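Protection of telomeres protein 1 (PDB 1QZG) binds single-stranded telomeric DNA through an N-terminal OB-fold domain, protects the 3' overhang and regulates telomerase and telomere length. Local coordinates at residues Gln30-Ser35 with Val71-Pro76; Lys41-Asn46 with Ile112-Tyr117; Gln86-Ser91 with Gln122-Asp127. All blocks are in the same frame, centred on the assembly; numbering follows the deposited sequence.

Contact 1 (Gln30-Ser35 with Val71-Pro76)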
# COMPACT_ATOMS: atom_id res chain seq x y z
N GLN C 30 6.56 -6.20 4.97
CA GLN C 30 7.13 -7.13 4.03
C GLN C 30 7.24 -6.41 2.69
O GLN C 30 6.29 -5.77 2.25
CB GLN C 30 6.24 -8.39 3.86
CG GLN C 30 6.90 -9.67 3.44
CD GLN C 30 5.87 -10.77 3.29
OE1 GLN C 30 4.77 -10.72 3.88
NE2 GLN C 30 6.16 -11.76 2.46
N SER C 31 8.41 -6.50 2.06
CA SER C 31 8.64 -5.83 0.78
C SER C 31 7.63 -6.39 -0.21
O SER C 31 7.15 -7.50 -0.05
CB SER C 31 10.07 -6.08 0.27
OG SER C 31 10.23 -7.44 -0.04
N ILE C 32 7.30 -5.62 -1.24
CA ILE C 32 6.33 -6.08 -2.21
C ILE C 32 6.79 -7.34 -2.93
O ILE C 32 6.01 -8.28 -3.12
CB ILE C 32 5.99 -4.99 -3.26
CG1 ILE C 32 5.36 -3.78 -2.56
CG2 ILE C 32 5.08 -5.57 -4.32
CD1 ILE C 32 4.10 -4.10 -1.74
N ARG C 33 8.06 -7.38 -3.33
CA ARG C 33 8.57 -8.54 -4.04
C ARG C 33 8.41 -9.83 -3.23
O ARG C 33 7.95 -10.84 -3.76
CB ARG C 33 10.04 -8.34 -4.42
CG ARG C 33 10.63 -9.46 -5.25
CD ARG C 33 9.87 -9.59 -6.57
NE ARG C 33 10.15 -10.86 -7.24
CZ ARG C 33 9.54 -12.01 -6.96
NH1 ARG C 33 8.60 -12.07 -6.03
NH2 ARG C 33 9.88 -13.11 -7.62
N SER C 34 8.79 -9.81 -1.96
CA SER C 34 8.65 -11.01 -1.14
C SER C 34 7.18 -11.35 -0.96
O SER C 34 6.80 -12.52 -0.91
CB SER C 34 9.32 -10.82 0.22
OG SER C 34 8.72 -9.78 0.96
N SER C 35 6.34 -10.33 -0.87
CA SER C 35 4.91 -10.57 -0.71
C SER C 35 4.33 -11.23 -1.95
O SER C 35 3.31 -11.92 -1.88
CB SER C 35 4.19 -9.26 -0.44
OG SER C 35 4.64 -8.68 0.78
N VAL C 71 -6.14 -1.67 -5.09
CA VAL C 71 -4.92 -0.90 -5.30
C VAL C 71 -3.83 -1.87 -5.70
O VAL C 71 -3.81 -3.03 -5.28
CB VAL C 71 -4.46 -0.17 -4.01
CG1 VAL C 71 -5.58 0.73 -3.49
CG2 VAL C 71 -4.04 -1.16 -2.93
N TYR C 72 -2.90 -1.38 -6.51
CA TYR C 72 -1.75 -2.13 -6.90
C TYR C 72 -0.60 -1.42 -6.25
O TYR C 72 -0.32 -0.27 -6.60
CB TYR C 72 -1.61 -2.18 -8.43
CG TYR C 72 -2.55 -3.16 -9.09
CD1 TYR C 72 -3.90 -2.85 -9.30
CD2 TYR C 72 -2.09 -4.42 -9.49
CE1 TYR C 72 -4.76 -3.78 -9.88
CE2 TYR C 72 -2.96 -5.35 -10.07
CZ TYR C 72 -4.29 -5.02 -10.26
OH TYR C 72 -5.14 -5.95 -10.83
N LEU C 73 0.06 -2.09 -5.32
CA LEU C 73 1.17 -1.49 -4.59
C LEU C 73 2.51 -1.90 -5.15
O LEU C 73 2.75 -3.05 -5.48
CB LEU C 73 1.15 -1.89 -3.11
CG LEU C 73 0.36 -1.02 -2.12
CD1 LEU C 73 0.73 -1.35 -0.69
CD2 LEU C 73 0.59 0.46 -2.40
N TRP C 74 3.39 -0.91 -5.24
CA TRP C 74 4.72 -1.12 -5.79
C TRP C 74 5.77 -0.59 -4.83
O TRP C 74 5.49 0.31 -4.02
CB TRP C 74 4.81 -0.38 -7.13
CG TRP C 74 6.18 -0.30 -7.73
CD1 TRP C 74 6.66 -1.09 -8.73
CD2 TRP C 74 7.24 0.61 -7.40
NE1 TRP C 74 7.95 -0.73 -9.05
CE2 TRP C 74 8.33 0.32 -8.26
CE3 TRP C 74 7.40 1.66 -6.48
CZ2 TRP C 74 9.54 1.02 -8.20
CZ3 TRP C 74 8.58 2.36 -6.42
CH2 TRP C 74 9.64 2.04 -7.29
N ASP C 75 6.97 -1.14 -4.90
CA ASP C 75 8.08 -0.63 -4.12
C ASP C 75 9.33 -0.97 -4.93
O ASP C 75 9.25 -1.79 -5.86
CB ASP C 75 8.07 -1.19 -2.68
CG ASP C 75 8.64 -2.57 -2.52
OD1 ASP C 75 9.18 -3.10 -3.51
OD2 ASP C 75 8.53 -3.13 -1.41
N PRO C 76 10.47 -0.37 -4.60
CA PRO C 76 11.72 -0.62 -5.33
C PRO C 76 12.18 -2.06 -5.52
O PRO C 76 13.15 -2.30 -6.22
CB PRO C 76 12.74 0.21 -4.55
CG PRO C 76 11.92 1.33 -3.98
CD PRO C 76 10.69 0.59 -3.50

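Contact 2 (Lys41-Asn46 with Ile112-Tyr117). With TMP (thymidine-5'-phosphate), chain E; nucleotides of chain A.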
# COMPACT_ATOMS: atom_id res chain seq x y z
N LYS C 41 0.31 -21.35 2.48
CA LYS C 41 -0.57 -20.87 3.55
C LYS C 41 -0.64 -19.35 3.66
O LYS C 41 0.38 -18.66 3.61
CB LYS C 41 -0.13 -21.47 4.89
CG LYS C 41 -0.36 -22.98 4.97
CD LYS C 41 -0.10 -23.54 6.37
CE LYS C 41 -0.45 -25.02 6.41
NZ LYS C 41 -0.29 -25.63 7.77
N ASN C 42 -1.85 -18.84 3.83
CA ASN C 42 -2.10 -17.41 3.97
C ASN C 42 -1.39 -16.82 5.18
O ASN C 42 -1.25 -17.48 6.21
CB ASN C 42 -3.61 -17.15 4.12
CG ASN C 42 -4.41 -17.64 2.94
OD1 ASN C 42 -5.64 -17.63 2.97
ND2 ASN C 42 -3.73 -18.07 1.89
N THR C 43 -0.94 -15.57 5.06
CA THR C 43 -0.27 -14.87 6.15
C THR C 43 -0.84 -13.44 6.22
O THR C 43 -1.43 -12.96 5.25
CB THR C 43 1.28 -14.80 5.93
OG1 THR C 43 1.57 -14.14 4.69
CG2 THR C 43 1.89 -16.20 5.91
N ILE C 44 -0.68 -12.78 7.37
CA ILE C 44 -1.15 -11.42 7.54
C ILE C 44 0.08 -10.52 7.62
O ILE C 44 1.00 -10.77 8.39
CB ILE C 44 -1.97 -11.26 8.84
CG1 ILE C 44 -3.12 -12.26 8.87
CG2 ILE C 44 -2.54 -9.84 8.93
CD1 ILE C 44 -3.85 -12.32 10.21
N VAL C 45 0.09 -9.45 6.83
CA VAL C 45 1.24 -8.56 6.80
C VAL C 45 0.88 -7.09 6.80
O VAL C 45 -0.30 -6.71 6.73
CB VAL C 45 2.09 -8.80 5.53
CG1 VAL C 45 2.46 -10.27 5.41
CG2 VAL C 45 1.30 -8.35 4.28
N ASN C 46 1.92 -6.26 6.88
CA ASN C 46 1.79 -4.82 6.80
C ASN C 46 2.57 -4.46 5.55
O ASN C 46 3.62 -5.05 5.29
CB ASN C 46 2.40 -4.13 8.02
CG ASN C 46 1.71 -4.52 9.30
OD1 ASN C 46 0.47 -4.53 9.36
ND2 ASN C 46 2.49 -4.85 10.32
N ILE C 112 -3.08 -6.97 6.24
CA ILE C 112 -3.53 -7.43 4.94
C ILE C 112 -3.20 -8.91 4.81
O ILE C 112 -2.07 -9.32 5.05
CB ILE C 112 -2.80 -6.68 3.80
CG1 ILE C 112 -3.01 -5.17 3.95
CG2 ILE C 112 -3.29 -7.18 2.47
CD1 ILE C 112 -4.49 -4.74 3.81
N THR C 113 -4.20 -9.71 4.47
CA THR C 113 -3.99 -11.14 4.27
C THR C 113 -3.41 -11.38 2.88
O THR C 113 -3.88 -10.82 1.89
CB THR C 113 -5.32 -11.93 4.35
OG1 THR C 113 -5.77 -11.98 5.71
CG2 THR C 113 -5.12 -13.37 3.83
N LEU C 114 -2.37 -12.20 2.80
CA LEU C 114 -1.76 -12.54 1.52
C LEU C 114 -2.21 -13.96 1.22
O LEU C 114 -2.10 -14.85 2.07
CB LEU C 114 -0.23 -12.51 1.64
CG LEU C 114 0.59 -11.34 1.08
CD1 LEU C 114 -0.09 -10.00 1.29
CD2 LEU C 114 1.98 -11.38 1.73
N ARG C 115 -2.75 -14.18 0.02
CA ARG C 115 -3.20 -15.51 -0.36
C ARG C 115 -3.05 -15.72 -1.86
O ARG C 115 -2.88 -14.77 -2.62
CB ARG C 115 -4.67 -15.72 0.04
CG ARG C 115 -5.63 -14.84 -0.71
CD ARG C 115 -6.82 -15.63 -1.26
NE ARG C 115 -7.53 -14.85 -2.28
CZ ARG C 115 -8.62 -15.26 -2.91
NH1 ARG C 115 -9.15 -16.45 -2.64
NH2 ARG C 115 -9.19 -14.48 -3.81
N SER C 116 -3.13 -16.98 -2.28
CA SER C 116 -3.00 -17.35 -3.68
C SER C 116 -4.33 -17.34 -4.42
O SER C 116 -5.37 -17.72 -3.88
CB SER C 116 -2.38 -18.74 -3.80
OG SER C 116 -1.11 -18.79 -3.19
N TYR C 117 -4.29 -16.88 -5.67
CA TYR C 117 -5.47 -16.85 -6.51
C TYR C 117 -5.01 -16.85 -7.96
O TYR C 117 -4.15 -16.05 -8.35
CB TYR C 117 -6.31 -15.60 -6.25
CG TYR C 117 -7.52 -15.52 -7.16
CD1 TYR C 117 -7.59 -14.56 -8.16
CD2 TYR C 117 -8.56 -16.45 -7.06
CE1 TYR C 117 -8.66 -14.53 -9.05
CE2 TYR C 117 -9.63 -16.43 -7.94
CZ TYR C 117 -9.68 -15.47 -8.94
OH TYR C 117 -10.73 -15.47 -9.83
C1' TMP E . -12.07 -10.71 -10.50
N1 TMP E . -11.75 -11.47 -9.30
C2 TMP E . -10.70 -11.07 -8.50
O2 TMP E . -10.01 -10.10 -8.75
N3 TMP E . -10.49 -11.86 -7.40
C4 TMP E . -11.21 -12.98 -7.02
O4 TMP E . -10.89 -13.61 -6.01
C5 TMP E . -12.30 -13.34 -7.90
C5M TMP E . -13.16 -14.52 -7.56
C6 TMP E . -12.51 -12.57 -8.97
P DG A 2 -11.66 -19.26 3.73
OP1 DG A 2 -12.42 -20.52 3.60
OP2 DG A 2 -10.20 -19.30 4.05
O5' DG A 2 -11.86 -18.42 2.39
C5' DG A 2 -13.15 -17.92 2.06
C4' DG A 2 -13.05 -16.59 1.36
O4' DG A 2 -12.49 -15.57 2.22
C3' DG A 2 -12.21 -16.59 0.08
O3' DG A 2 -12.94 -15.91 -0.94
C2' DG A 2 -10.95 -15.82 0.49
C1' DG A 2 -11.48 -14.86 1.53
N9 DG A 2 -10.53 -14.37 2.53
C8 DG A 2 -9.54 -15.08 3.16
N7 DG A 2 -8.87 -14.37 4.03
C5 DG A 2 -9.44 -13.11 3.96
C6 DG A 2 -9.14 -11.92 4.68
O6 DG A 2 -8.30 -11.74 5.57
N1 DG A 2 -9.95 -10.86 4.27
C2 DG A 2 -10.93 -10.93 3.32
N2 DG A 2 -11.58 -9.79 3.05
N3 DG A 2 -11.24 -12.04 2.67
C4 DG A 2 -10.46 -13.08 3.03
O HOH W 1 -1.82 -18.62 0.29

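Contact 3 (Gln86-Ser91 with Gln122-Asp127). With TMP (thymidine-5'-phosphate), chain E; nucleotides of chain A.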
# COMPACT_ATOMS: atom_id res chain seq x y z
N GLN C 86 -1.55 -6.89 -6.24
CA GLN C 86 -2.96 -6.51 -6.28
C GLN C 86 -3.55 -6.72 -4.90
O GLN C 86 -3.44 -7.80 -4.32
CB GLN C 86 -3.74 -7.38 -7.28
CG GLN C 86 -5.24 -7.13 -7.24
CD GLN C 86 -6.04 -8.12 -8.08
OE1 GLN C 86 -6.74 -7.74 -9.01
NE2 GLN C 86 -5.92 -9.40 -7.76
N ILE C 87 -4.23 -5.69 -4.37
CA ILE C 87 -4.82 -5.76 -3.05
C ILE C 87 -6.26 -5.26 -3.07
O ILE C 87 -6.54 -4.17 -3.58
CB ILE C 87 -4.03 -4.90 -2.03
CG1 ILE C 87 -2.56 -5.31 -2.06
CG2 ILE C 87 -4.59 -5.03 -0.62
CD1 ILE C 87 -1.60 -4.26 -1.55
N HIS C 88 -7.17 -6.08 -2.53
CA HIS C 88 -8.56 -5.66 -2.43
C HIS C 88 -8.81 -5.24 -1.00
O HIS C 88 -8.57 -6.02 -0.07
CB HIS C 88 -9.51 -6.80 -2.79
CG HIS C 88 -9.43 -7.24 -4.21
ND1 HIS C 88 -9.66 -6.38 -5.27
CD2 HIS C 88 -9.13 -8.43 -4.76
CE1 HIS C 88 -9.50 -7.02 -6.40
NE2 HIS C 88 -9.17 -8.28 -6.13
N LEU C 89 -9.23 -3.98 -0.90
CA LEU C 89 -9.55 -3.46 0.43
C LEU C 89 -11.06 -3.44 0.61
O LEU C 89 -11.76 -2.86 -0.23
CB LEU C 89 -8.98 -2.06 0.57
CG LEU C 89 -7.46 -2.00 0.38
CD1 LEU C 89 -6.96 -0.57 0.35
CD2 LEU C 89 -6.77 -2.79 1.48
N PHE C 90 -11.57 -4.06 1.67
CA PHE C 90 -13.01 -4.12 1.90
C PHE C 90 -13.43 -3.48 3.20
O PHE C 90 -12.64 -3.35 4.13
CB PHE C 90 -13.51 -5.57 1.95
CG PHE C 90 -13.31 -6.35 0.68
CD1 PHE C 90 -12.19 -7.15 0.51
CD2 PHE C 90 -14.27 -6.31 -0.32
CE1 PHE C 90 -12.04 -7.93 -0.64
CE2 PHE C 90 -14.13 -7.08 -1.48
CZ PHE C 90 -13.02 -7.89 -1.64
N SER C 91 -14.70 -3.10 3.27
CA SER C 91 -15.24 -2.56 4.49
C SER C 91 -16.69 -2.95 4.63
O SER C 91 -17.48 -2.80 3.69
CB SER C 91 -15.12 -1.04 4.54
OG SER C 91 -15.60 -0.60 5.81
N GLN C 122 -2.30 -12.43 -3.91
CA GLN C 122 -3.23 -11.32 -3.88
C GLN C 122 -3.42 -10.90 -2.42
O GLN C 122 -3.34 -11.73 -1.52
CB GLN C 122 -4.54 -11.82 -4.48
CG GLN C 122 -5.69 -10.84 -4.57
CD GLN C 122 -7.00 -11.57 -4.87
OE1 GLN C 122 -7.48 -12.36 -4.06
NE2 GLN C 122 -7.56 -11.30 -6.04
N GLY C 123 -3.65 -9.62 -2.20
CA GLY C 123 -3.87 -9.15 -0.84
C GLY C 123 -5.35 -8.93 -0.62
O GLY C 123 -6.05 -8.43 -1.50
N LEU C 124 -5.80 -9.32 0.56
CA LEU C 124 -7.20 -9.20 1.00
C LEU C 124 -7.17 -8.57 2.36
O LEU C 124 -6.61 -9.16 3.29
CB LEU C 124 -7.90 -10.59 1.11
CG LEU C 124 -8.77 -11.07 -0.07
CD1 LEU C 124 -8.24 -10.53 -1.39
CD2 LEU C 124 -8.85 -12.60 -0.09
N SER C 125 -7.75 -7.38 2.52
CA SER C 125 -7.73 -6.71 3.81
C SER C 125 -8.45 -7.50 4.91
O SER C 125 -9.45 -8.18 4.67
CB SER C 125 -8.38 -5.33 3.68
OG SER C 125 -9.77 -5.44 3.39
N LYS C 126 -7.92 -7.40 6.13
CA LYS C 126 -8.58 -7.97 7.30
C LYS C 126 -9.69 -7.00 7.64
O LYS C 126 -9.58 -5.82 7.29
CB LYS C 126 -7.61 -8.14 8.49
CG LYS C 126 -6.57 -9.24 8.29
CD LYS C 126 -7.18 -10.64 8.43
CE LYS C 126 -7.63 -10.90 9.86
NZ LYS C 126 -8.10 -12.30 10.03
N ASP C 127 -10.73 -7.47 8.31
CA ASP C 127 -11.84 -6.60 8.69
C ASP C 127 -11.44 -5.31 9.38
O ASP C 127 -12.01 -4.26 9.14
CB ASP C 127 -12.82 -7.34 9.60
CG ASP C 127 -13.62 -8.39 8.86
OD1 ASP C 127 -13.88 -8.20 7.66
OD2 ASP C 127 -14.01 -9.39 9.50
C1' TMP E . -12.07 -10.71 -10.50
N1 TMP E . -11.75 -11.47 -9.30
C2 TMP E . -10.70 -11.07 -8.50
O2 TMP E . -10.01 -10.10 -8.75
N3 TMP E . -10.49 -11.86 -7.40
C4 TMP E . -11.21 -12.98 -7.02
O4 TMP E . -10.89 -13.61 -6.01
C5 TMP E . -12.30 -13.34 -7.90
C5M TMP E . -13.16 -14.52 -7.56
C6 TMP E . -12.51 -12.57 -8.97
O5' DG A 1 -11.71 -17.13 9.02
C5' DG A 1 -12.75 -17.91 8.44
C4' DG A 1 -12.95 -17.57 6.98
O4' DG A 1 -13.04 -16.13 6.83
C3' DG A 1 -11.84 -18.03 6.04
O3' DG A 1 -12.44 -18.35 4.79
C2' DG A 1 -10.96 -16.80 5.92
C1' DG A 1 -11.95 -15.65 6.04
N9 DG A 1 -11.43 -14.47 6.73
C8 DG A 1 -10.41 -14.44 7.65
N7 DG A 1 -10.21 -13.25 8.15
C5 DG A 1 -11.14 -12.44 7.50
C6 DG A 1 -11.41 -11.05 7.63
O6 DG A 1 -10.85 -10.22 8.36
N1 DG A 1 -12.43 -10.65 6.79
C2 DG A 1 -13.12 -11.46 5.93
N2 DG A 1 -14.08 -10.87 5.20
N3 DG A 1 -12.89 -12.76 5.80
C4 DG A 1 -11.89 -13.18 6.61
P DT A 4 -18.27 -14.54 -5.05
OP1 DT A 4 -19.47 -15.01 -5.79
OP2 DT A 4 -16.95 -14.51 -5.72
O5' DT A 4 -18.61 -13.07 -4.57
C5' DT A 4 -17.83 -11.98 -4.99
C4' DT A 4 -18.36 -10.71 -4.38
O4' DT A 4 -18.09 -10.69 -2.95
C3' DT A 4 -17.69 -9.47 -4.96
O3' DT A 4 -18.68 -8.53 -5.34
C2' DT A 4 -16.80 -8.96 -3.83
C1' DT A 4 -17.54 -9.43 -2.60
N1 DT A 4 -16.68 -9.61 -1.40
C2 DT A 4 -17.00 -8.87 -0.28
O2 DT A 4 -17.97 -8.14 -0.22
N3 DT A 4 -16.14 -9.03 0.78
C4 DT A 4 -15.02 -9.82 0.82
O4 DT A 4 -14.31 -9.83 1.83
C5 DT A 4 -14.76 -10.59 -0.37
C7 DT A 4 -13.58 -11.51 -0.39
C6 DT A 4 -15.59 -10.45 -1.41
P DA A 5 -18.58 -7.87 -6.80
OP1 DA A 5 -19.75 -6.99 -7.04
OP2 DA A 5 -18.29 -8.98 -7.72
O5' DA A 5 -17.29 -6.95 -6.66
C5' DA A 5 -16.22 -7.05 -7.58
C4' DA A 5 -15.01 -6.33 -7.04
O4' DA A 5 -14.48 -7.08 -5.92
C3' DA A 5 -13.88 -6.25 -8.05
O3' DA A 5 -13.06 -5.13 -7.75
C2' DA A 5 -13.12 -7.54 -7.81
C1' DA A 5 -13.37 -7.88 -6.35
N9 DA A 5 -13.76 -9.28 -6.17
C8 DA A 5 -14.69 -9.97 -6.91
N7 DA A 5 -14.86 -11.21 -6.52
C5 DA A 5 -13.99 -11.35 -5.46
C6 DA A 5 -13.71 -12.42 -4.59
N6 DA A 5 -14.33 -13.61 -4.66
N1 DA A 5 -12.78 -12.23 -3.64
C2 DA A 5 -12.17 -11.04 -3.56
N3 DA A 5 -12.35 -9.95 -4.30
C4 DA A 5 -13.29 -10.17 -5.24
O HOH W 2 -11.49 -5.40 5.46

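Contact 1 (Gln30-Ser35 with Val71-Pro76)
Asp75 holds its carboxylate between its own backbone N and carbonyl carbon (chi1 81°), while Ile32 swings CG1 beside its backbone N (chi1 -62°), and the two side chains run alongside each other in opposite senses. In this OB fold the pairing ties the start of the short helix 32-35 to the end of strand 67-74. Ile32 N donates an almost straight bond to Asp75 OD2 (2.8 Å, 176°), reaching it from well above the carboxylate plane. Asp75 OD2 also lies 3.4 Å from Ile32 CG1, a polar atom pressed against an aliphatic branch. Asp75 OD1 bonds to the hydroxyl of Thr77, which also takes the backbone N-H of Arg33, so two amides of the first helical turn are met directly or through one intermediary. With an alanine at Asp75 the buried N-H of Ile32 is likely to lose its acceptor, and the Thr77 hydroxyl one of its partners. Two residues earlier, Leu73 is crossed by Ile32 at roughly a right angle, Ile32 CD1 lying 3.9 Å from Leu73 CB. Ser31 is the N-cap residue, and its O takes three donors: Ser35 N at 3.1 Å, with Ser34 OG and Ser35 OG each at 2.9 Å.

Contact 2 (Lys41-Asn46 with Ile112-Tyr117)
Thr43 and Leu114 face each other as a hydrogen-bonded antiparallel pair, Val45 and Ile112 as another, with the non-hydrogen-bonded pair Ile44 and Thr113 between them. These backbone bonds zip strand 43-59 to strand 112-117 in the OB barrel. The first rung is uneven: Leu114 N to Thr43 O is 2.7 Å, Thr43 N to Leu114 O a longer 3.3 Å. Weaker CA-H...O contacts fill in, such as Asn42 CA to Leu114 O.

Apolar contact lies on the face bearing Thr43, Val45, Ile112 and Leu114. There Val45 and Leu114 cross nearly perpendicularly, CG2 of Val45 at 3.7 Å from CD1 of Leu114. Beyond the ladder the Asn42 amide lies beside Arg115, its ND2 3.1 Å from Arg115 CB, with the amide and guanidinium planes 84° apart.

Polar contacts to the bound nucleotides come from strand 112-117. Thr113 keeps OG1 beside its backbone N (chi1 -73°) and donates to O6 of guanine DG2 of chain A, modelled at 2.5 Å, a length too short to rest much on. Arg115 bends at chi2 (132°) and sends NH2 to O4 of the thymidine phosphate, a weak bond at 2.9 Å; Arg115 NH2 also donates to Gln122 OE1. Tyr117 turns one ring face to the same base, with TMP O4 3.5 Å above the plane of that ring and over its centre.

The ladder thus holds strand 112-117 in place while Thr113, Arg115 and Tyr117 present a hydroxyl, a charged N-H and a ring to two nucleotides, whose recognition is probably shared with other contacts.

Contact 3 (Gln86-Ser91 with Gln122-Asp127)
His88 and Gln122 come together at the thymidine phosphate, Gln122 NE2 approaching the edge of the imidazole without a hydrogen bond. His88 NE2 donates to O2 of the nucleotide (3.3 Å), and Gln122 NE2 lies 3.3 Å from N3 of that base, while Gln122 OE1 accepts from Arg115 NH2. Phe90 spreads one ring face against the thymine of DT4 of chain A, whose C4 sits 3.5 Å above the ring centre, while N3 of DA5 of chain A meets the ring edge. At the far end of strand 120-126, Lys126 NZ donates to N7 of DG1 of chain A and Asp127 N to its O6.

In a second layer His88 ND1 bonds to Thr70 OG1. Ser125 places OG between its backbone N and carbonyl carbon (chi1 66°), where it accepts the N-H of Phe90 in a nearly straight bond (2.8 Å, 174°) and shares a water with the carbonyls of Phe90 and Lys126.

Behind lies the parallel ladder: Gly123 N to Gln86 O and His88 N to Gly123 O, both 2.8 Å, then Ser125 N to His88 O. It closes the OB barrel, strand 67-74 flanking 85-91 and strand 112-117 flanking 120-126.

Overall arrangement
Contact 1 and contact 3 are buried, whereas contact 2 is only partly so, with Asn42, Thr43 and Ile44 exposed. All three involve strands of one curled sheet: contacts 2 and 3 join strand to strand, antiparallel and parallel, while contact 1 packs a helix start onto a strand end. Neighbouring strands link them: Val71 O of contact 1 probably accepts a hydrogen bond from Ile87 N of contact 3, and Leu124 O of contact 3 one from Thr113 N of contact 2. Contact 1 relies on a carboxylate and apolar packing about 8 Å, at nearest atoms, from the DNA. Contacts 2 and 3 add base-binding side chains to backbone ladders and share the thymidine phosphate between them.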